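Local coordinates for protein fimbrial subunit CupB6 (Pseudomonas aeruginosa, PDB 5CYL) that forms the adhesive tip of a chaperone-usher pilus and so probably helps the bacterium attach to surfaces and build biofilms, at residues C10-G15 with K184-I189; Y85-D90 with R97-D102; D109-V112 with S118-S121; P173-N176 with C182-P185; P304-G309 with D313-A318. All coordinates share one frame; numbering follows the deposited sequence.

How the interactions relate
Interaction 1 closes the longest loop: strand 6-22, near the N terminus, meets strand 185-189 after 168 intervening residues. Interactions 2 and 3 are nested inside it and follow one another, the first a hairpin in the larger sheet of the N-terminal domain, the second a contact between that sheet and the four-stranded one. Interaction 4 closes a short surface loop whose second half, 182-185, shares K184 and P185 with interaction 1; the C10-C182 disulfide joins the two. F12 of interaction 1 also packs on S121 of interaction 3. Interaction 5 comes last, a hairpin in the C-terminal fimbrial domain, with its centre about 53 Å from that of interaction 1.

Interaction 1 (C10-G15 with K184-I189); sequences CSFDNG and KPYSLI
The ring of F12 is carried beside its own backbone N (chi1 -84°), whereas that of Y186 extends anti to its backbone N (chi1 179°), and the two side chains reach toward one another from separate strands. They come together at F12 CD2 and Y186 CD2, 3.6 Å apart, with the ring planes inclined by just 17°. The rings are nearly parallel but slid well apart, their centroids separated by 5.5 Å, so they barely overlap. Y186 CE2 also lies 3.7 Å from F12 CB. F12 belongs to strand 6-22 of the larger sheet and Y186 to strand 185-189, an outermost strand of the four-stranded sheet, so the aromatic pair bridges the two sheets of a beta sandwich in the N-terminal domain. Each strand is held to its own sheet by backbone bonds, D13 with F44 on one side and Y186 with L154 on the other. A156 of strand 151-160 and L45 of strand 35-50 also touch F12. Near the same end of the sandwich, the disulfide from C10 to C182 adds a covalent tie.

Interaction 2 (Y85-D90 with R97-D102); sequences YRISVD and RVIPVD
V89 and R97 face each other as an antiparallel hydrogen-bonded pair, in which V89 N donates a hydrogen bond to R97 O over 2.7 Å and R97 N returns one of 3.1 Å to V89 O. S88 and V98 form the non-hydrogen-bonded pair that follows. One step further along, I99 N still reaches I87 O at 2.8 Å, but the partner bond of the ladder is replaced by water: water 1 accepts from I87 N at 2.6 Å and makes a weak bond to I99 O at 3.3 Å. Backbone pairing thus gives way to solvent mediation just where the strand 96-98 ends.

Side chains line both faces of this short ladder. On one, I87 and I99 lie side by side and point the same way. I99 CG1 stands beside its backbone N (chi1 -60°), and from there its CD1 reaches I87 CG2 at 3.3 Å, while V89 CG1 packs more loosely on I99 CG1 (4.3 Å). On the other, R86 crosses V98 at about a right angle, its CG meeting V98 CG2 at 3.4 Å.

A second shell packs around these groups. W64 lies against both I87 and I99, and L108 against V89, R97 and I99. R86 forms a salt bridge with E126 on the adjoining strand 118-129, and R97 one with D93 in the connecting turn. This is a beta hairpin, strands 83-90 and 96-98, whose longer arm also pairs with strand 118-129 in the larger sheet of the N-terminal sandwich.

Interaction 3 (D109-V112 with S118-S121); sequences DKRV and STTS
R111 gives about half of the buried surface, and T119 and T120 of the facing segment most of the rest. The arginine CG lies anti to the carbonyl carbon and the chain bends at chi2 (-64°), which carries the guanidinium across to the second strand. There R111 CD packs against T119 OG1 at 3.4 Å, and the same hydroxyl oxygen lies at the edge of the guanidinium, in its plane. T119 CG2 comes near the arginine stem, 4.1 Å from R111 CG. R111 NE donates to the backbone carbonyl of T120, a weak bond at 3.2 Å with an N-H...O angle of 122°.

The stronger hold on the group comes from its own strand. NH1 of R111 forms a salt bridge with D109 OD2 at 2.6 Å, approaching that oxygen from above the carboxylate plane, and also donates to K110 O at 3.1 Å. D109 is itself positioned by Q92 N at its OD1. Strand 106-112 is an outer strand of the four-stranded sheet, and strand 118-129 belongs to the larger sheet of the same sandwich. The chemistry implies a guanidinium oriented chiefly by its own strand, with the partner sheet adding a weak hydrogen bond and van der Waals contact with T119.

Interaction 4 (P173-N176 with C182-P185); sequences PADN and CRKP
D175 OD1 and R183 NH1 form a salt bridge at 2.8 Å, the shortest contact across this surface loop. The oxygen meets the guanidinium at its edge, near its plane, but the carboxylate is turned 51° from that plane, and D175 OD2 stays 3.9 Å from R183 NH1, so the bridge uses a single oxygen. P173 attends to a face of the same group: its CG lies 3.5 Å above the guanidinium plane, offset toward the rim, and its CB is 3.3 Å from R183 NH1. Proline ring and arginine chain cross at about a right angle.

Bends at chi2 and chi3 (-111° and 98°) fold the R183 chain back, letting NE donate to the carbonyl oxygen of the preceding residue, C182, at 3.1 Å, from well above the carbonyl plane and not on a lone pair. D158 of strand 151-160 adds a long, weak ion pair at NH2. C182 is linked by a disulfide to C10, tethering the segment to strand 6-22. The salt bridge and the P173 contact join the two segments; the NE bond only steadies the arginine within its own. With D175 exposed, solvent would probably weaken the electrostatic share.

Interaction 5 (P304-G309 with D313-A318); sequences PMRRVG and DLPLSA
R306 grips D313 side-on with two nitrogens, one to each carboxylate oxygen. The shorter bond runs from R306 NH1 to the syn lone pair of D313 OD2 at 2.8 Å, and R306 NE meets D313 OD1 on its syn side at 3.1 Å. Guanidinium and carboxylate are nearly coplanar, 19° apart, which suits two nearly straight bonds. The aspartate reaches this position with CG between its backbone N and carbonyl carbon (chi1 78°), while the arginine chain extends and then bends at chi3 (59°). D242 brings a second carboxylate close to D313 OD2, so the arginine probably helps offset the like charges there.

In the backbone, the same two residues form an antiparallel hydrogen-bonded pair: R306 N donates to D313 O at 3.1 Å and D313 N to R306 O at 3.0 Å.

Apolar groups pack around this double link. P315 lies over one face of the guanidinium, its CG 3.7 Å from R306 NH1. V308 CG2 stands 4.0 Å from D313 OD1, and the methyl of M305, CE, rests against D313 CA at 3.7 Å. Further in, I256 of strand 255-260 touches both M305 and L314. The contact lies at the turn end of a beta hairpin, strands 299-308 and 311-322, within the fimbrial domain, consistent with the immunoglobulin-like beta sandwich of chaperone-usher pilins.

Interaction 1 (C10-G15 with K184-I189)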
# COMPACT_ATOMS: atom_id res chain seq x y z
N CYS A 10 -27.82 -28.94 -4.51
CA CYS A 10 -27.05 -27.84 -5.07
C CYS A 10 -25.63 -27.84 -4.59
O CYS A 10 -25.35 -28.23 -3.47
CB CYS A 10 -27.67 -26.53 -4.69
SG CYS A 10 -29.06 -26.14 -5.78
N SER A 11 -24.72 -27.43 -5.46
CA SER A 11 -23.34 -27.22 -5.05
C SER A 11 -22.73 -26.11 -5.91
O SER A 11 -23.10 -25.91 -7.10
CB SER A 11 -22.53 -28.51 -5.17
OG SER A 11 -22.02 -28.65 -6.47
N PHE A 12 -21.78 -25.40 -5.34
CA PHE A 12 -21.14 -24.29 -6.05
C PHE A 12 -19.73 -24.71 -6.37
O PHE A 12 -19.07 -25.24 -5.48
CB PHE A 12 -21.10 -23.09 -5.15
CG PHE A 12 -22.34 -22.27 -5.16
CD1 PHE A 12 -22.59 -21.39 -6.21
CD2 PHE A 12 -23.20 -22.27 -4.06
CE1 PHE A 12 -23.74 -20.59 -6.20
CE2 PHE A 12 -24.34 -21.47 -4.03
CZ PHE A 12 -24.61 -20.62 -5.11
N ASP A 13 -19.25 -24.51 -7.59
CA ASP A 13 -17.87 -24.91 -7.93
C ASP A 13 -17.14 -23.89 -8.75
O ASP A 13 -17.74 -23.18 -9.54
CB ASP A 13 -17.86 -26.26 -8.65
CG ASP A 13 -18.33 -27.42 -7.76
OD1 ASP A 13 -17.66 -27.77 -6.77
OD2 ASP A 13 -19.38 -28.02 -8.07
N ASN A 14 -15.82 -23.83 -8.56
CA ASN A 14 -14.96 -22.80 -9.17
C ASN A 14 -14.86 -22.91 -10.68
O ASN A 14 -14.78 -24.02 -11.20
CB ASN A 14 -13.55 -22.88 -8.60
CG ASN A 14 -13.47 -22.43 -7.15
OD1 ASN A 14 -14.35 -21.75 -6.62
ND2 ASN A 14 -12.36 -22.77 -6.50
N GLY A 15 -14.89 -21.77 -11.35
CA GLY A 15 -14.71 -21.72 -12.80
C GLY A 15 -13.26 -21.42 -13.12
O GLY A 15 -12.38 -21.71 -12.30
N LYS A 184 -29.65 -25.17 1.64
CA LYS A 184 -28.56 -24.92 2.60
C LYS A 184 -27.59 -23.89 2.01
O LYS A 184 -27.43 -23.79 0.78
CB LYS A 184 -27.87 -26.23 3.06
N PRO A 185 -26.97 -23.06 2.88
CA PRO A 185 -26.08 -22.04 2.33
C PRO A 185 -24.65 -22.51 2.05
O PRO A 185 -24.23 -23.51 2.57
CB PRO A 185 -26.03 -21.01 3.45
CG PRO A 185 -26.16 -21.84 4.68
CD PRO A 185 -27.14 -22.94 4.34
N TYR A 186 -23.94 -21.75 1.23
CA TYR A 186 -22.50 -21.89 1.03
C TYR A 186 -21.81 -20.74 1.72
O TYR A 186 -21.94 -19.59 1.29
CB TYR A 186 -22.23 -21.78 -0.45
CG TYR A 186 -20.80 -21.87 -0.88
CD1 TYR A 186 -19.86 -22.58 -0.14
CD2 TYR A 186 -20.40 -21.33 -2.09
CE1 TYR A 186 -18.55 -22.73 -0.61
CE2 TYR A 186 -19.10 -21.44 -2.56
CZ TYR A 186 -18.19 -22.16 -1.83
OH TYR A 186 -16.91 -22.26 -2.30
N SER A 187 -21.10 -21.03 2.80
CA SER A 187 -20.52 -19.98 3.64
C SER A 187 -19.01 -19.90 3.48
O SER A 187 -18.31 -20.89 3.57
CB SER A 187 -20.89 -20.18 5.09
OG SER A 187 -22.29 -20.31 5.22
N LEU A 188 -18.52 -18.69 3.24
CA LEU A 188 -17.08 -18.45 3.09
C LEU A 188 -16.59 -17.54 4.20
O LEU A 188 -17.17 -16.50 4.47
CB LEU A 188 -16.77 -17.83 1.72
CG LEU A 188 -17.07 -18.69 0.49
CD1 LEU A 188 -17.15 -17.82 -0.74
CD2 LEU A 188 -15.98 -19.72 0.31
N ILE A 189 -15.52 -17.95 4.86
CA ILE A 189 -14.96 -17.20 5.98
C ILE A 189 -13.52 -16.78 5.73
O ILE A 189 -12.72 -17.56 5.22
CB ILE A 189 -15.04 -18.00 7.28
CG1 ILE A 189 -16.27 -18.89 7.30
CG2 ILE A 189 -15.07 -17.07 8.49
CD1 ILE A 189 -16.49 -19.66 8.58

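Interaction 2 (Y85-D90 with R97-D102)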
# COMPACT_ATOMS: atom_id res chain seq x y z
N TYR A 85 -13.68 -4.45 1.25
CA TYR A 85 -14.07 -5.48 0.28
C TYR A 85 -15.57 -5.44 0.06
O TYR A 85 -16.37 -5.45 1.01
CB TYR A 85 -13.66 -6.86 0.78
CG TYR A 85 -14.03 -8.00 -0.15
CD1 TYR A 85 -13.59 -8.02 -1.47
CD2 TYR A 85 -14.81 -9.05 0.30
CE1 TYR A 85 -13.94 -9.06 -2.32
CE2 TYR A 85 -15.13 -10.12 -0.52
CZ TYR A 85 -14.71 -10.12 -1.84
OH TYR A 85 -15.02 -11.14 -2.68
N ARG A 86 -15.95 -5.37 -1.21
CA ARG A 86 -17.35 -5.32 -1.61
C ARG A 86 -17.55 -6.36 -2.71
O ARG A 86 -16.79 -6.40 -3.68
CB ARG A 86 -17.65 -3.91 -2.16
CG ARG A 86 -19.08 -3.61 -2.51
CD ARG A 86 -19.22 -2.10 -2.72
NE ARG A 86 -18.45 -1.61 -3.86
CZ ARG A 86 -18.14 -0.33 -4.07
NH1 ARG A 86 -18.51 0.61 -3.21
NH2 ARG A 86 -17.44 0.03 -5.15
N ILE A 87 -18.56 -7.20 -2.59
CA ILE A 87 -18.86 -8.18 -3.64
C ILE A 87 -20.29 -8.06 -4.14
O ILE A 87 -21.23 -7.96 -3.38
CB ILE A 87 -18.55 -9.62 -3.20
CG1 ILE A 87 -18.68 -10.56 -4.41
CG2 ILE A 87 -19.43 -10.05 -2.02
CD1 ILE A 87 -18.06 -11.93 -4.22
N SER A 88 -20.43 -8.03 -5.45
CA SER A 88 -21.76 -7.89 -6.10
C SER A 88 -21.96 -8.93 -7.20
O SER A 88 -21.01 -9.46 -7.77
CB SER A 88 -21.98 -6.47 -6.60
OG SER A 88 -20.76 -5.94 -7.04
N VAL A 89 -23.23 -9.23 -7.48
CA VAL A 89 -23.58 -10.20 -8.54
C VAL A 89 -24.08 -9.50 -9.78
O VAL A 89 -24.88 -8.56 -9.67
CB VAL A 89 -24.63 -11.22 -8.07
CG1 VAL A 89 -24.23 -11.83 -6.74
CG2 VAL A 89 -25.98 -10.57 -7.93
N ASP A 90 -23.60 -9.93 -10.93
CA ASP A 90 -24.07 -9.39 -12.20
C ASP A 90 -25.31 -10.17 -12.55
O ASP A 90 -25.23 -11.27 -13.10
CB ASP A 90 -23.02 -9.56 -13.30
CG ASP A 90 -21.69 -8.98 -12.91
OD1 ASP A 90 -21.69 -7.88 -12.31
OD2 ASP A 90 -20.64 -9.64 -13.20
N ARG A 97 -26.01 -5.93 -8.39
CA ARG A 97 -26.49 -5.92 -7.01
C ARG A 97 -25.36 -6.34 -6.06
O ARG A 97 -24.73 -7.39 -6.24
CB ARG A 97 -27.70 -6.83 -6.85
CG ARG A 97 -28.95 -6.32 -7.54
CD ARG A 97 -30.15 -7.21 -7.30
NE ARG A 97 -31.31 -6.79 -8.10
CZ ARG A 97 -31.55 -7.23 -9.35
NH1 ARG A 97 -30.71 -8.07 -9.96
NH2 ARG A 97 -32.63 -6.80 -9.97
N VAL A 98 -25.14 -5.51 -5.05
CA VAL A 98 -24.12 -5.78 -4.06
C VAL A 98 -24.71 -6.69 -2.99
O VAL A 98 -25.84 -6.50 -2.55
CB VAL A 98 -23.62 -4.48 -3.41
CG1 VAL A 98 -24.65 -3.89 -2.45
CG2 VAL A 98 -22.32 -4.74 -2.66
N ILE A 99 -23.96 -7.72 -2.60
CA ILE A 99 -24.41 -8.60 -1.53
C ILE A 99 -24.45 -7.73 -0.30
O ILE A 99 -23.49 -7.04 -0.02
CB ILE A 99 -23.48 -9.79 -1.36
CG1 ILE A 99 -23.43 -10.59 -2.69
CG2 ILE A 99 -23.90 -10.64 -0.16
CD1 ILE A 99 -22.26 -11.52 -2.80
N PRO A 100 -25.57 -7.72 0.42
CA PRO A 100 -25.65 -6.80 1.55
C PRO A 100 -25.15 -7.39 2.85
O PRO A 100 -25.03 -8.60 2.98
CB PRO A 100 -27.15 -6.54 1.69
CG PRO A 100 -27.79 -7.79 1.21
CD PRO A 100 -26.86 -8.38 0.16
N VAL A 101 -24.91 -6.53 3.82
CA VAL A 101 -24.68 -7.01 5.18
C VAL A 101 -26.02 -6.95 5.89
O VAL A 101 -26.51 -5.88 6.20
CB VAL A 101 -23.65 -6.13 5.91
CG1 VAL A 101 -23.47 -6.64 7.32
CG2 VAL A 101 -22.31 -6.12 5.17
N ASP A 102 -26.65 -8.10 6.09
CA ASP A 102 -27.95 -8.19 6.75
C ASP A 102 -28.06 -9.56 7.44
O ASP A 102 -27.24 -10.45 7.18
CB ASP A 102 -29.06 -7.96 5.73
CG ASP A 102 -30.41 -7.71 6.38
OD1 ASP A 102 -30.48 -7.28 7.55
OD2 ASP A 102 -31.43 -7.98 5.73
O HOH W 1 -20.23 -7.10 -0.61

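Interaction 3 (D109-V112 with S118-S121)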
# COMPACT_ATOMS: atom_id res chain seq x y z
N ASP A 109 -30.59 -12.81 -7.83
CA ASP A 109 -30.71 -13.35 -9.18
C ASP A 109 -31.61 -14.58 -9.12
O ASP A 109 -31.82 -15.16 -8.07
CB ASP A 109 -29.34 -13.68 -9.75
CG ASP A 109 -29.25 -13.46 -11.23
OD1 ASP A 109 -30.24 -12.96 -11.84
OD2 ASP A 109 -28.19 -13.79 -11.82
N LYS A 110 -32.15 -14.94 -10.27
CA LYS A 110 -32.85 -16.22 -10.44
C LYS A 110 -32.34 -16.89 -11.70
O LYS A 110 -31.78 -16.24 -12.57
CB LYS A 110 -34.35 -16.03 -10.46
CG LYS A 110 -34.80 -14.62 -10.79
CD LYS A 110 -36.31 -14.41 -10.62
CE LYS A 110 -36.85 -14.97 -9.32
NZ LYS A 110 -38.26 -14.59 -9.03
N ARG A 111 -32.48 -18.20 -11.75
CA ARG A 111 -32.06 -18.99 -12.92
C ARG A 111 -33.19 -19.92 -13.29
O ARG A 111 -33.76 -20.59 -12.42
CB ARG A 111 -30.81 -19.79 -12.60
CG ARG A 111 -29.52 -18.99 -12.65
CD ARG A 111 -29.25 -18.47 -14.03
NE ARG A 111 -27.99 -17.75 -14.12
CZ ARG A 111 -27.83 -16.47 -13.81
NH1 ARG A 111 -28.85 -15.75 -13.39
NH2 ARG A 111 -26.63 -15.91 -13.93
N VAL A 112 -33.54 -19.94 -14.57
CA VAL A 112 -34.60 -20.83 -15.02
C VAL A 112 -34.10 -22.26 -14.81
O VAL A 112 -33.00 -22.59 -15.24
CB VAL A 112 -34.95 -20.59 -16.49
CG1 VAL A 112 -35.27 -19.11 -16.71
CG2 VAL A 112 -33.81 -21.06 -17.39
N SER A 118 -27.12 -27.67 -14.75
CA SER A 118 -25.96 -26.82 -14.75
C SER A 118 -26.29 -25.39 -15.11
O SER A 118 -26.99 -25.11 -16.07
CB SER A 118 -24.97 -27.37 -15.75
OG SER A 118 -23.68 -27.11 -15.30
N THR A 119 -25.75 -24.48 -14.32
CA THR A 119 -25.85 -23.06 -14.59
C THR A 119 -24.67 -22.30 -13.97
O THR A 119 -23.88 -22.89 -13.24
CB THR A 119 -27.18 -22.48 -14.08
OG1 THR A 119 -27.34 -21.19 -14.62
CG2 THR A 119 -27.24 -22.43 -12.55
N THR A 120 -24.55 -21.01 -14.25
CA THR A 120 -23.47 -20.22 -13.65
C THR A 120 -24.02 -19.12 -12.71
O THR A 120 -25.11 -18.63 -12.91
CB THR A 120 -22.58 -19.58 -14.72
OG1 THR A 120 -23.37 -18.62 -15.41
CG2 THR A 120 -22.04 -20.60 -15.69
N SER A 121 -23.24 -18.77 -11.70
CA SER A 121 -23.46 -17.56 -10.90
C SER A 121 -22.29 -16.57 -11.15
O SER A 121 -21.12 -16.97 -11.06
CB SER A 121 -23.59 -17.92 -9.42
OG SER A 121 -24.18 -16.84 -8.70

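Interaction 4 (P173-N176 with C182-P185)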
# COMPACT_ATOMS: atom_id res chain seq x y z
N PRO A 173 -37.57 -21.92 2.54
CA PRO A 173 -38.61 -22.76 3.12
C PRO A 173 -38.12 -23.70 4.21
O PRO A 173 -37.00 -24.23 4.12
CB PRO A 173 -39.12 -23.56 1.91
CG PRO A 173 -38.90 -22.65 0.76
CD PRO A 173 -37.58 -21.99 1.07
N ALA A 174 -38.98 -23.88 5.21
CA ALA A 174 -38.78 -24.81 6.33
C ALA A 174 -38.70 -26.29 5.88
O ALA A 174 -37.93 -27.05 6.43
CB ALA A 174 -39.88 -24.63 7.37
N ASP A 175 -39.46 -26.64 4.85
CA ASP A 175 -39.58 -28.01 4.33
C ASP A 175 -38.34 -28.59 3.61
O ASP A 175 -37.53 -27.87 3.05
CB ASP A 175 -40.77 -28.11 3.37
CG ASP A 175 -40.54 -27.38 2.06
OD1 ASP A 175 -39.60 -27.72 1.35
OD2 ASP A 175 -41.32 -26.45 1.76
N ASN A 176 -38.22 -29.92 3.66
CA ASN A 176 -37.13 -30.65 3.02
C ASN A 176 -37.57 -31.51 1.83
O ASN A 176 -36.82 -32.37 1.38
CB ASN A 176 -36.38 -31.50 4.04
CG ASN A 176 -35.12 -32.14 3.47
OD1 ASN A 176 -34.35 -32.75 4.20
ND2 ASN A 176 -34.91 -31.99 2.17
N CYS A 182 -32.90 -27.84 -2.78
CA CYS A 182 -31.87 -26.81 -2.56
C CYS A 182 -32.26 -25.79 -1.46
O CYS A 182 -33.04 -24.87 -1.74
CB CYS A 182 -31.56 -26.06 -3.88
SG CYS A 182 -30.72 -27.10 -5.09
N ARG A 183 -31.67 -25.89 -0.26
CA ARG A 183 -31.96 -24.91 0.80
C ARG A 183 -30.77 -24.44 1.65
O ARG A 183 -30.88 -23.47 2.38
CB ARG A 183 -33.01 -25.43 1.78
CG ARG A 183 -34.05 -26.39 1.28
CD ARG A 183 -35.44 -25.79 1.22
NE ARG A 183 -35.70 -25.36 -0.14
CZ ARG A 183 -36.89 -25.42 -0.71
NH1 ARG A 183 -37.93 -25.91 -0.05
NH2 ARG A 183 -37.01 -25.00 -1.96
N LYS A 184 -29.65 -25.17 1.64
CA LYS A 184 -28.56 -24.92 2.60
C LYS A 184 -27.59 -23.89 2.01
O LYS A 184 -27.43 -23.79 0.78
CB LYS A 184 -27.87 -26.23 3.06
N PRO A 185 -26.97 -23.06 2.88
CA PRO A 185 -26.08 -22.04 2.33
C PRO A 185 -24.65 -22.51 2.05
O PRO A 185 -24.23 -23.51 2.57
CB PRO A 185 -26.03 -21.01 3.45
CG PRO A 185 -26.16 -21.84 4.68
CD PRO A 185 -27.14 -22.94 4.34

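Interaction 5 (P304-G309 with D313-A318)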
# COMPACT_ATOMS: atom_id res chain seq x y z
N PRO A 304 12.94 12.75 6.82
CA PRO A 304 12.01 12.53 5.74
C PRO A 304 12.37 13.32 4.47
O PRO A 304 12.96 14.40 4.55
CB PRO A 304 10.68 13.05 6.33
CG PRO A 304 11.09 14.12 7.26
CD PRO A 304 12.32 13.53 7.91
N MET A 305 12.00 12.76 3.32
CA MET A 305 12.30 13.40 2.04
C MET A 305 11.05 14.00 1.42
O MET A 305 9.96 13.51 1.62
CB MET A 305 12.94 12.40 1.09
CG MET A 305 14.25 11.88 1.59
SD MET A 305 14.92 10.55 0.61
CE MET A 305 15.40 11.42 -0.90
N ARG A 306 11.27 15.04 0.63
CA ARG A 306 10.20 15.69 -0.07
C ARG A 306 9.78 14.85 -1.30
O ARG A 306 10.66 14.23 -1.97
CB ARG A 306 10.62 17.07 -0.48
CG ARG A 306 9.71 17.69 -1.52
CD ARG A 306 10.13 19.10 -1.86
NE ARG A 306 11.50 19.14 -2.37
CZ ARG A 306 12.19 20.26 -2.54
NH1 ARG A 306 13.41 20.20 -3.01
NH2 ARG A 306 11.68 21.44 -2.20
N ARG A 307 8.48 14.79 -1.58
CA ARG A 307 7.99 14.06 -2.74
C ARG A 307 7.53 15.02 -3.80
O ARG A 307 6.69 15.86 -3.53
CB ARG A 307 6.88 13.12 -2.37
CG ARG A 307 7.36 11.89 -1.62
CD ARG A 307 8.18 10.88 -2.45
NE ARG A 307 7.86 10.94 -3.87
CZ ARG A 307 6.99 10.17 -4.52
NH1 ARG A 307 6.33 9.24 -3.85
NH2 ARG A 307 6.78 10.30 -5.83
N VAL A 308 8.11 14.94 -4.99
CA VAL A 308 7.68 15.77 -6.13
C VAL A 308 7.60 14.90 -7.39
O VAL A 308 8.59 14.27 -7.76
CB VAL A 308 8.62 16.95 -6.40
CG1 VAL A 308 7.80 18.11 -6.90
CG2 VAL A 308 9.38 17.36 -5.16
N GLY A 309 6.43 14.82 -8.02
CA GLY A 309 6.23 13.89 -9.14
C GLY A 309 6.62 12.47 -8.76
O GLY A 309 6.26 11.99 -7.73
N ASP A 313 13.44 13.88 -3.03
CA ASP A 313 14.74 14.52 -2.84
C ASP A 313 14.89 15.19 -1.47
O ASP A 313 13.92 15.56 -0.83
CB ASP A 313 15.00 15.55 -3.94
CG ASP A 313 14.26 16.84 -3.71
OD1 ASP A 313 13.01 16.81 -3.65
OD2 ASP A 313 14.94 17.88 -3.57
N LEU A 314 16.13 15.34 -1.03
CA LEU A 314 16.43 16.19 0.10
C LEU A 314 17.32 17.34 -0.36
O LEU A 314 18.44 17.11 -0.83
CB LEU A 314 17.13 15.40 1.21
CG LEU A 314 17.31 16.14 2.53
CD1 LEU A 314 15.98 16.51 3.12
CD2 LEU A 314 18.12 15.31 3.51
N PRO A 315 16.83 18.57 -0.25
CA PRO A 315 17.65 19.73 -0.59
C PRO A 315 18.69 20.01 0.49
O PRO A 315 18.36 19.99 1.67
CB PRO A 315 16.65 20.86 -0.72
CG PRO A 315 15.45 20.42 0.09
CD PRO A 315 15.41 18.92 -0.12
N LEU A 316 19.93 20.25 0.09
CA LEU A 316 21.02 20.43 1.05
C LEU A 316 21.98 21.55 0.65
O LEU A 316 22.15 21.85 -0.52
CB LEU A 316 21.80 19.13 1.22
CG LEU A 316 21.08 17.92 1.80
CD1 LEU A 316 21.86 16.64 1.56
CD2 LEU A 316 20.83 18.08 3.28
N SER A 317 22.60 22.16 1.66
CA SER A 317 23.67 23.12 1.45
C SER A 317 24.79 22.82 2.44
O SER A 317 24.55 22.39 3.56
CB SER A 317 23.17 24.56 1.59
OG SER A 317 23.06 24.91 2.95
N ALA A 318 26.02 23.05 2.03
CA ALA A 318 27.18 22.73 2.87
C ALA A 318 28.21 23.87 2.94
O ALA A 318 28.34 24.65 2.00
CB ALA A 318 27.84 21.46 2.38